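Local coordinates for protein glucosamine kinase (Streptacidiphilus jiangxiensis, PDB 6HWJ) that catalyses the ATP- and magnesium-dependent phosphorylation of D-glucosamine to D-glucosamine 6-phosphate and, to a lesser extent, also phosphorylates glucose, at residues 153-158 with 231-236; 158-163 with 313-318; 165-170 with 184-189. All blocks are in the same frame, centred on the assembly; numbering follows the deposited sequence.

Overall arrangement
From the N terminus, the chain first reaches the end of helix 148-157, which interaction 1 joins to the C-terminal part of helix 212-234, closing a loop of 72 residues. Directly after it, sharing Gly158, the connection 158-163 enters interaction 2, whose partner 313-318, with 149 residues between, carries Asp317 of the magnesium site. The segments of interactions 1 and 2 alternate along the chain, so the two loops cross. Interaction 3, a local hairpin pairing of 165-170 with 184-189, lies within both loops. Interactions 1 and 2 tie helix 148-157 and the connection after it to helix 212-234 and strand 312-315, while interaction 3 pairs two strands of the six-stranded sheet. Leu155 links interactions 1 and 2 through Phe160, Met163 and Phe318.

Interaction 1 (153-158 with 231-236); sequences AALARG and AALAAR
Ala154 and Ala232 bury the most surface here, each directing its methyl group at the other segment. The CB of Ala154 meets the aliphatic part of the poorly ordered Arg236 side chain, lying 3.8 Å from CD, and also borders CD2 of Leu233. Ala232 CB sits between Leu155 CD2, 4.0 Å away, and Gly158 CA, 4.2 Å away, just past the end of the helix. Because Gly158 carries no side chain, the two backbones come close at this point, with 4.8 Å between the CA atoms of Gly158 and Ala232. The segments come from the C-terminal parts of helix 148-157 and helix 212-234 and the residues that follow. In the protein-kinase-like fold that this enzyme resembles, the former probably corresponds to helix αC of the N-terminal lobe and the latter probably to the helical C-terminal lobe, which would make this a contact between lobes. Next to the alanines, the two leucines cross obliquely. Leu155 CG stands 3.7 Å from Leu233 CD2, and Leu155 CD2 comes equally close to that methyl. In both leucines CG is anti to the carbonyl carbon (chi1 -67° in Leu155), and each side chain brings its branched end to the other helix. Leu155 also touches Phe160, Met163 and Phe318, which extends the apolar layer toward interaction 2. Water 1 lies between the carbonyl oxygens of Ala154 and Ala232, 2.8 Å from Ala232 O, but its approach to Ala154 O is too short to be taken at face value. The guanidinium of Arg236 forms a salt bridge through NH1 with Asp296.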
# COMPACT_ATOMS: atom_id res chain seq x y z
N ALA A 153 -8.86 7.67 -6.23
CA ALA A 153 -9.61 8.59 -7.08
C ALA A 153 -8.89 8.85 -8.40
O ALA A 153 -9.52 8.85 -9.47
CB ALA A 153 -9.85 9.91 -6.34
N ALA A 154 -7.58 9.06 -8.36
CA ALA A 154 -6.84 9.28 -9.60
C ALA A 154 -6.95 8.09 -10.53
O ALA A 154 -7.12 8.24 -11.75
CB ALA A 154 -5.37 9.59 -9.29
N LEU A 155 -6.85 6.88 -9.98
CA LEU A 155 -6.96 5.68 -10.80
C LEU A 155 -8.35 5.56 -11.43
O LEU A 155 -8.48 5.33 -12.64
CB LEU A 155 -6.64 4.45 -9.93
CG LEU A 155 -5.18 4.38 -9.48
CD1 LEU A 155 -4.99 3.36 -8.37
CD2 LEU A 155 -4.30 4.06 -10.66
N ALA A 156 -9.40 5.71 -10.62
CA ALA A 156 -10.76 5.65 -11.16
C ALA A 156 -10.97 6.69 -12.25
O ALA A 156 -11.49 6.38 -13.32
CB ALA A 156 -11.77 5.84 -10.02
N ARG A 157 -10.57 7.94 -11.99
CA ARG A 157 -10.71 9.00 -12.99
C ARG A 157 -9.93 8.69 -14.26
O ARG A 157 -10.31 9.14 -15.35
CB ARG A 157 -10.24 10.34 -12.42
N GLY A 158 -8.83 7.96 -14.13
CA GLY A 158 -8.02 7.63 -15.28
C GLY A 158 -8.45 6.38 -16.02
O GLY A 158 -7.74 5.95 -16.93
N ALA A 231 0.34 5.42 -15.59
CA ALA A 231 -0.18 6.38 -16.56
C ALA A 231 -1.35 7.16 -15.97
O ALA A 231 -1.48 8.36 -16.20
CB ALA A 231 -0.61 5.66 -17.84
N ALA A 232 -2.21 6.49 -15.21
CA ALA A 232 -3.34 7.16 -14.59
C ALA A 232 -2.88 8.07 -13.46
O ALA A 232 -3.37 9.20 -13.34
CB ALA A 232 -4.35 6.13 -14.04
N LEU A 233 -1.98 7.59 -12.60
CA LEU A 233 -1.49 8.42 -11.50
C LEU A 233 -0.74 9.63 -12.03
O LEU A 233 -0.86 10.73 -11.47
CB LEU A 233 -0.61 7.58 -10.58
CG LEU A 233 -1.27 6.40 -9.89
CD1 LEU A 233 -0.24 5.59 -9.13
CD2 LEU A 233 -2.42 6.80 -8.95
N ALA A 234 0.01 9.46 -13.11
CA ALA A 234 0.82 10.56 -13.63
C ALA A 234 -0.04 11.68 -14.19
O ALA A 234 0.46 12.79 -14.38
CB ALA A 234 1.77 10.05 -14.71
N ALA A 235 -1.33 11.43 -14.45
CA ALA A 235 -2.21 12.48 -14.93
C ALA A 235 -2.40 13.59 -13.90
O ALA A 235 -2.77 14.71 -14.27
CB ALA A 235 -3.57 11.89 -15.31
N ARG A 236 -2.16 13.32 -12.62
CA ARG A 236 -2.19 14.36 -11.60
C ARG A 236 -0.96 15.25 -11.66
O ARG A 236 -0.90 16.26 -10.94
CB ARG A 236 -2.30 13.74 -10.21
CG ARG A 236 -3.67 13.13 -9.92
CD ARG A 236 -3.94 12.99 -8.42
NE ARG A 236 -4.00 14.28 -7.75
CZ ARG A 236 -3.00 14.82 -7.04
NH1 ARG A 236 -1.85 14.18 -6.90
NH2 ARG A 236 -3.16 16.01 -6.47
O HOH W 1 -6.06 9.94 -13.15

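Interaction 2 (158-163 with 313-318); sequences GGFTEM and YAVVDF. With MG (magnesium ion), chain C; MG (magnesium ion), chain F.
Glu162 and Met163, in the connection that follows helix 148-157, pack against Tyr313-Val315, the outer strand of a β-hairpin that leads into Asp317, probably equivalent to the DFG aspartate of protein kinases, consistent with its place in the sequence and its magnesium ligation. The carbonyl oxygen of Glu162 is the polar link: Val315 N donates to it at 2.9 Å, nearly straight (165°) though tilted 33° from the carbonyl plane, and the Ala314 CA-H approaches the same oxygen, with CA at 3.3 Å. Glu162 is the centre of an inverse gamma turn, after a Schellman motif with Gly159 has ended the helix. Its side chain runs beside that of Tyr313, CB lying 3.3 Å from Tyr313 O, while OE2 makes a salt bridge to Arg228 of helix 212-234. Phe160 presents the edge of its ring, with CE2 3.7 Å from Val315 CG1, a methyl set between the backbone N and the carbonyl carbon (chi1 56°). Met163 CB rests 3.4 Å from Val315 O. Beyond the strand, Asp317 bridges two magnesium ions, OD2 binding the one it shares with Gln305 and OD1 the other, each at 2.2 Å.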
# COMPACT_ATOMS: atom_id res chain seq x y z
N GLY A 158 -8.83 7.96 -14.13
CA GLY A 158 -8.02 7.63 -15.28
C GLY A 158 -8.45 6.38 -16.02
O GLY A 158 -7.74 5.95 -16.93
N GLY A 159 -9.58 5.77 -15.65
CA GLY A 159 -10.04 4.57 -16.31
C GLY A 159 -9.36 3.29 -15.88
O GLY A 159 -9.63 2.24 -16.47
N PHE A 160 -8.46 3.34 -14.90
CA PHE A 160 -7.84 2.13 -14.38
C PHE A 160 -8.86 1.29 -13.63
O PHE A 160 -9.55 1.78 -12.73
CB PHE A 160 -6.68 2.54 -13.47
CG PHE A 160 -5.91 1.40 -12.90
CD1 PHE A 160 -4.86 0.83 -13.61
CD2 PHE A 160 -6.19 0.91 -11.63
CE1 PHE A 160 -4.12 -0.22 -13.07
CE2 PHE A 160 -5.48 -0.14 -11.10
CZ PHE A 160 -4.43 -0.69 -11.82
N THR A 161 -8.97 0.01 -14.00
CA THR A 161 -9.96 -0.89 -13.39
C THR A 161 -9.36 -2.12 -12.73
O THR A 161 -10.11 -2.94 -12.19
CB THR A 161 -10.99 -1.36 -14.44
OG1 THR A 161 -10.34 -2.14 -15.46
CG2 THR A 161 -11.68 -0.17 -15.08
N GLU A 162 -8.03 -2.28 -12.75
CA GLU A 162 -7.43 -3.48 -12.15
C GLU A 162 -7.17 -3.24 -10.66
O GLU A 162 -6.06 -3.24 -10.16
CB GLU A 162 -6.15 -3.85 -12.89
CG GLU A 162 -6.46 -4.52 -14.23
CD GLU A 162 -5.22 -4.77 -15.04
OE1 GLU A 162 -4.67 -5.89 -14.95
OE2 GLU A 162 -4.79 -3.83 -15.74
N MET A 163 -8.29 -3.01 -9.97
CA MET A 163 -8.35 -2.80 -8.53
C MET A 163 -9.80 -3.07 -8.11
O MET A 163 -10.70 -3.00 -8.94
CB MET A 163 -7.94 -1.37 -8.17
CG MET A 163 -8.79 -0.30 -8.81
SD MET A 163 -8.36 1.38 -8.26
CE MET A 163 -9.36 2.36 -9.34
N TYR A 313 -6.86 -9.35 -12.25
CA TYR A 313 -5.87 -8.84 -11.30
C TYR A 313 -6.35 -7.53 -10.68
O TYR A 313 -6.92 -6.69 -11.38
CB TYR A 313 -4.51 -8.60 -12.01
CG TYR A 313 -3.85 -9.86 -12.48
CD1 TYR A 313 -4.33 -10.56 -13.58
CD2 TYR A 313 -2.74 -10.37 -11.81
CE1 TYR A 313 -3.71 -11.74 -14.01
CE2 TYR A 313 -2.11 -11.53 -12.24
CZ TYR A 313 -2.59 -12.20 -13.33
OH TYR A 313 -1.96 -13.37 -13.71
N ALA A 314 -6.10 -7.36 -9.38
CA ALA A 314 -6.57 -6.18 -8.66
C ALA A 314 -5.51 -5.75 -7.66
O ALA A 314 -5.13 -6.53 -6.78
CB ALA A 314 -7.88 -6.50 -7.93
N VAL A 315 -5.02 -4.51 -7.77
CA VAL A 315 -4.02 -3.98 -6.86
C VAL A 315 -4.73 -3.32 -5.68
O VAL A 315 -5.80 -2.70 -5.84
CB VAL A 315 -3.06 -3.01 -7.57
CG1 VAL A 315 -3.81 -1.89 -8.24
CG2 VAL A 315 -2.04 -2.43 -6.54
N VAL A 316 -4.17 -3.49 -4.48
CA VAL A 316 -4.72 -2.89 -3.27
C VAL A 316 -3.59 -2.26 -2.46
O VAL A 316 -2.42 -2.35 -2.83
CB VAL A 316 -5.48 -3.92 -2.42
CG1 VAL A 316 -6.63 -4.51 -3.19
CG2 VAL A 316 -4.54 -5.03 -1.99
N ASP A 317 -3.97 -1.60 -1.36
CA ASP A 317 -3.02 -1.11 -0.33
C ASP A 317 -2.26 0.11 -0.82
O ASP A 317 -1.07 0.02 -1.16
CB ASP A 317 -2.07 -2.25 0.04
CG ASP A 317 -1.39 -2.03 1.40
OD1 ASP A 317 -1.35 -0.88 1.87
OD2 ASP A 317 -0.89 -3.03 1.98
N PHE A 318 -2.91 1.28 -0.81
CA PHE A 318 -2.33 2.52 -1.31
C PHE A 318 -1.95 3.51 -0.21
O PHE A 318 -1.86 4.72 -0.47
CB PHE A 318 -3.32 3.17 -2.27
CG PHE A 318 -3.34 2.53 -3.64
CD1 PHE A 318 -2.37 2.84 -4.57
CD2 PHE A 318 -4.32 1.61 -3.97
CE1 PHE A 318 -2.38 2.25 -5.82
CE2 PHE A 318 -4.33 1.02 -5.22
CZ PHE A 318 -3.37 1.34 -6.14
MG MG C . -0.79 -5.18 1.62
MG MG F . -0.54 -0.39 3.86
O HOH W 2 0.48 -2.26 3.94
O HOH W 3 -0.49 -7.34 1.25
O HOH W 4 -2.68 -5.67 1.01
O HOH W 5 -1.69 -5.91 3.46
O HOH W 6 1.13 -0.06 2.47

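Interaction 3 (165-170 with 184-189); sequences RPWGLL and VVAYLP
Trp167 and Gly168 both donate their backbone N-H to one oxygen, that of Val184, and so form a classic beta bulge. Trp167 N lies 2.8 Å and Gly168 N 3.1 Å from Val184 O, both reaching it from the same face of the carbonyl plane, the first tilted by 31° and the second by less. The return bond, Val184 N to Gly168 O at 2.9 Å, completes a hydrogen-bonded antiparallel pair. On the other side of the bulge, Pro166 and Val185 form a non-hydrogen-bonded pair, and Ala186 N donates to Arg165 O at 2.8 Å. The extra residue alters the register by one, and Trp167 takes a helix-like backbone (psi -42°) to absorb it.

Its side chain then lies against the partner strand. Trp167 CB is 3.7 Å from Val184 CG1, which chi1 of -171° sets anti to the backbone N, and further out the indole NE1 comes 4.0 Å from Ala186 CA. Ala186 CB lies 4.0 Å from Arg165 CB. Arg165 NH2 is hydrogen-bonded to Thr104 O.

Strand 179-186 ends at Ala186, which with Tyr187 and Leu188 of the following loop is thought to bind ATP, consistent with the hinge between lobes in kinases of this fold. Around the hairpin, Trp167 and Val184 face Val84 of helix 79-88 and Ala130 of strand 130-134, which pairs with strand 179-186, while on its other face Pro166 rests on Ile152 and Ala156 of helix 148-157, and strand 98-102 flanks strand 166-172.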
# COMPACT_ATOMS: atom_id res chain seq x y z
N ARG A 165 -13.32 -2.39 -7.46
CA ARG A 165 -14.03 -1.24 -7.98
C ARG A 165 -14.30 -0.25 -6.84
O ARG A 165 -14.85 -0.63 -5.81
CB ARG A 165 -15.35 -1.66 -8.63
CG ARG A 165 -16.12 -0.47 -9.22
CD ARG A 165 -17.61 -0.73 -9.30
NE ARG A 165 -17.98 -1.52 -10.47
CZ ARG A 165 -18.35 -1.00 -11.64
NH1 ARG A 165 -18.67 -1.81 -12.64
NH2 ARG A 165 -18.40 0.31 -11.81
N PRO A 166 -13.93 1.02 -6.99
CA PRO A 166 -14.27 2.01 -5.97
C PRO A 166 -15.74 2.37 -6.03
O PRO A 166 -16.29 2.60 -7.11
CB PRO A 166 -13.38 3.21 -6.31
CG PRO A 166 -13.22 3.11 -7.78
CD PRO A 166 -13.15 1.63 -8.10
N TRP A 167 -16.36 2.40 -4.85
CA TRP A 167 -17.72 2.89 -4.67
C TRP A 167 -17.75 4.32 -4.17
O TRP A 167 -18.58 5.11 -4.62
CB TRP A 167 -18.47 2.01 -3.67
CG TRP A 167 -18.86 0.65 -4.16
CD1 TRP A 167 -18.18 -0.13 -5.05
CD2 TRP A 167 -20.02 -0.10 -3.77
NE1 TRP A 167 -18.84 -1.32 -5.24
CE2 TRP A 167 -19.98 -1.32 -4.47
CE3 TRP A 167 -21.09 0.16 -2.91
CZ2 TRP A 167 -20.96 -2.30 -4.32
CZ3 TRP A 167 -22.08 -0.80 -2.77
CH2 TRP A 167 -22.01 -2.02 -3.47
N GLY A 168 -16.88 4.66 -3.22
CA GLY A 168 -16.85 6.02 -2.73
C GLY A 168 -15.67 6.25 -1.81
O GLY A 168 -15.03 5.32 -1.32
N LEU A 169 -15.42 7.54 -1.59
CA LEU A 169 -14.40 8.01 -0.68
C LEU A 169 -14.96 9.14 0.17
O LEU A 169 -15.65 10.02 -0.35
CB LEU A 169 -13.19 8.53 -1.46
CG LEU A 169 -12.49 7.50 -2.34
CD1 LEU A 169 -11.53 8.20 -3.29
CD2 LEU A 169 -11.77 6.50 -1.46
N LEU A 170 -14.66 9.11 1.46
CA LEU A 170 -14.99 10.20 2.37
C LEU A 170 -13.69 10.83 2.85
O LEU A 170 -12.84 10.14 3.44
CB LEU A 170 -15.80 9.71 3.57
CG LEU A 170 -16.04 10.75 4.66
CD1 LEU A 170 -16.84 11.93 4.09
CD2 LEU A 170 -16.76 10.16 5.86
N VAL A 184 -14.80 3.00 0.39
CA VAL A 184 -15.74 1.94 0.07
C VAL A 184 -15.34 1.39 -1.29
O VAL A 184 -15.31 2.13 -2.28
CB VAL A 184 -17.18 2.44 0.06
CG1 VAL A 184 -18.16 1.28 -0.05
CG2 VAL A 184 -17.47 3.25 1.32
N VAL A 185 -15.01 0.10 -1.34
CA VAL A 185 -14.60 -0.56 -2.57
C VAL A 185 -15.30 -1.91 -2.64
O VAL A 185 -15.81 -2.43 -1.65
CB VAL A 185 -13.07 -0.74 -2.67
CG1 VAL A 185 -12.34 0.58 -2.50
CG2 VAL A 185 -12.62 -1.76 -1.62
N ALA A 186 -15.26 -2.51 -3.83
CA ALA A 186 -15.89 -3.79 -4.05
C ALA A 186 -15.22 -4.85 -3.18
O ALA A 186 -14.02 -4.80 -2.92
CB ALA A 186 -15.79 -4.19 -5.52
N TYR A 187 -16.04 -5.77 -2.70
CA TYR A 187 -15.59 -6.94 -1.94
C TYR A 187 -15.28 -8.07 -2.92
O TYR A 187 -16.10 -8.36 -3.79
CB TYR A 187 -16.69 -7.36 -0.96
CG TYR A 187 -16.41 -8.58 -0.11
CD1 TYR A 187 -15.18 -8.75 0.50
CD2 TYR A 187 -17.39 -9.53 0.12
CE1 TYR A 187 -14.93 -9.86 1.30
CE2 TYR A 187 -17.16 -10.63 0.92
CZ TYR A 187 -15.93 -10.79 1.51
OH TYR A 187 -15.68 -11.88 2.30
N LEU A 188 -14.12 -8.70 -2.76
CA LEU A 188 -13.65 -9.77 -3.64
C LEU A 188 -13.44 -11.03 -2.81
O LEU A 188 -12.30 -11.38 -2.49
CB LEU A 188 -12.37 -9.34 -4.35
CG LEU A 188 -12.44 -8.02 -5.13
CD1 LEU A 188 -11.13 -7.73 -5.84
CD2 LEU A 188 -13.55 -8.07 -6.15
N PRO A 189 -14.52 -11.75 -2.47
CA PRO A 189 -14.38 -12.83 -1.48
C PRO A 189 -13.48 -13.97 -1.93
O PRO A 189 -12.76 -14.55 -1.11
CB PRO A 189 -15.83 -13.31 -1.26
CG PRO A 189 -16.55 -12.95 -2.53
CD PRO A 189 -15.88 -11.66 -3.01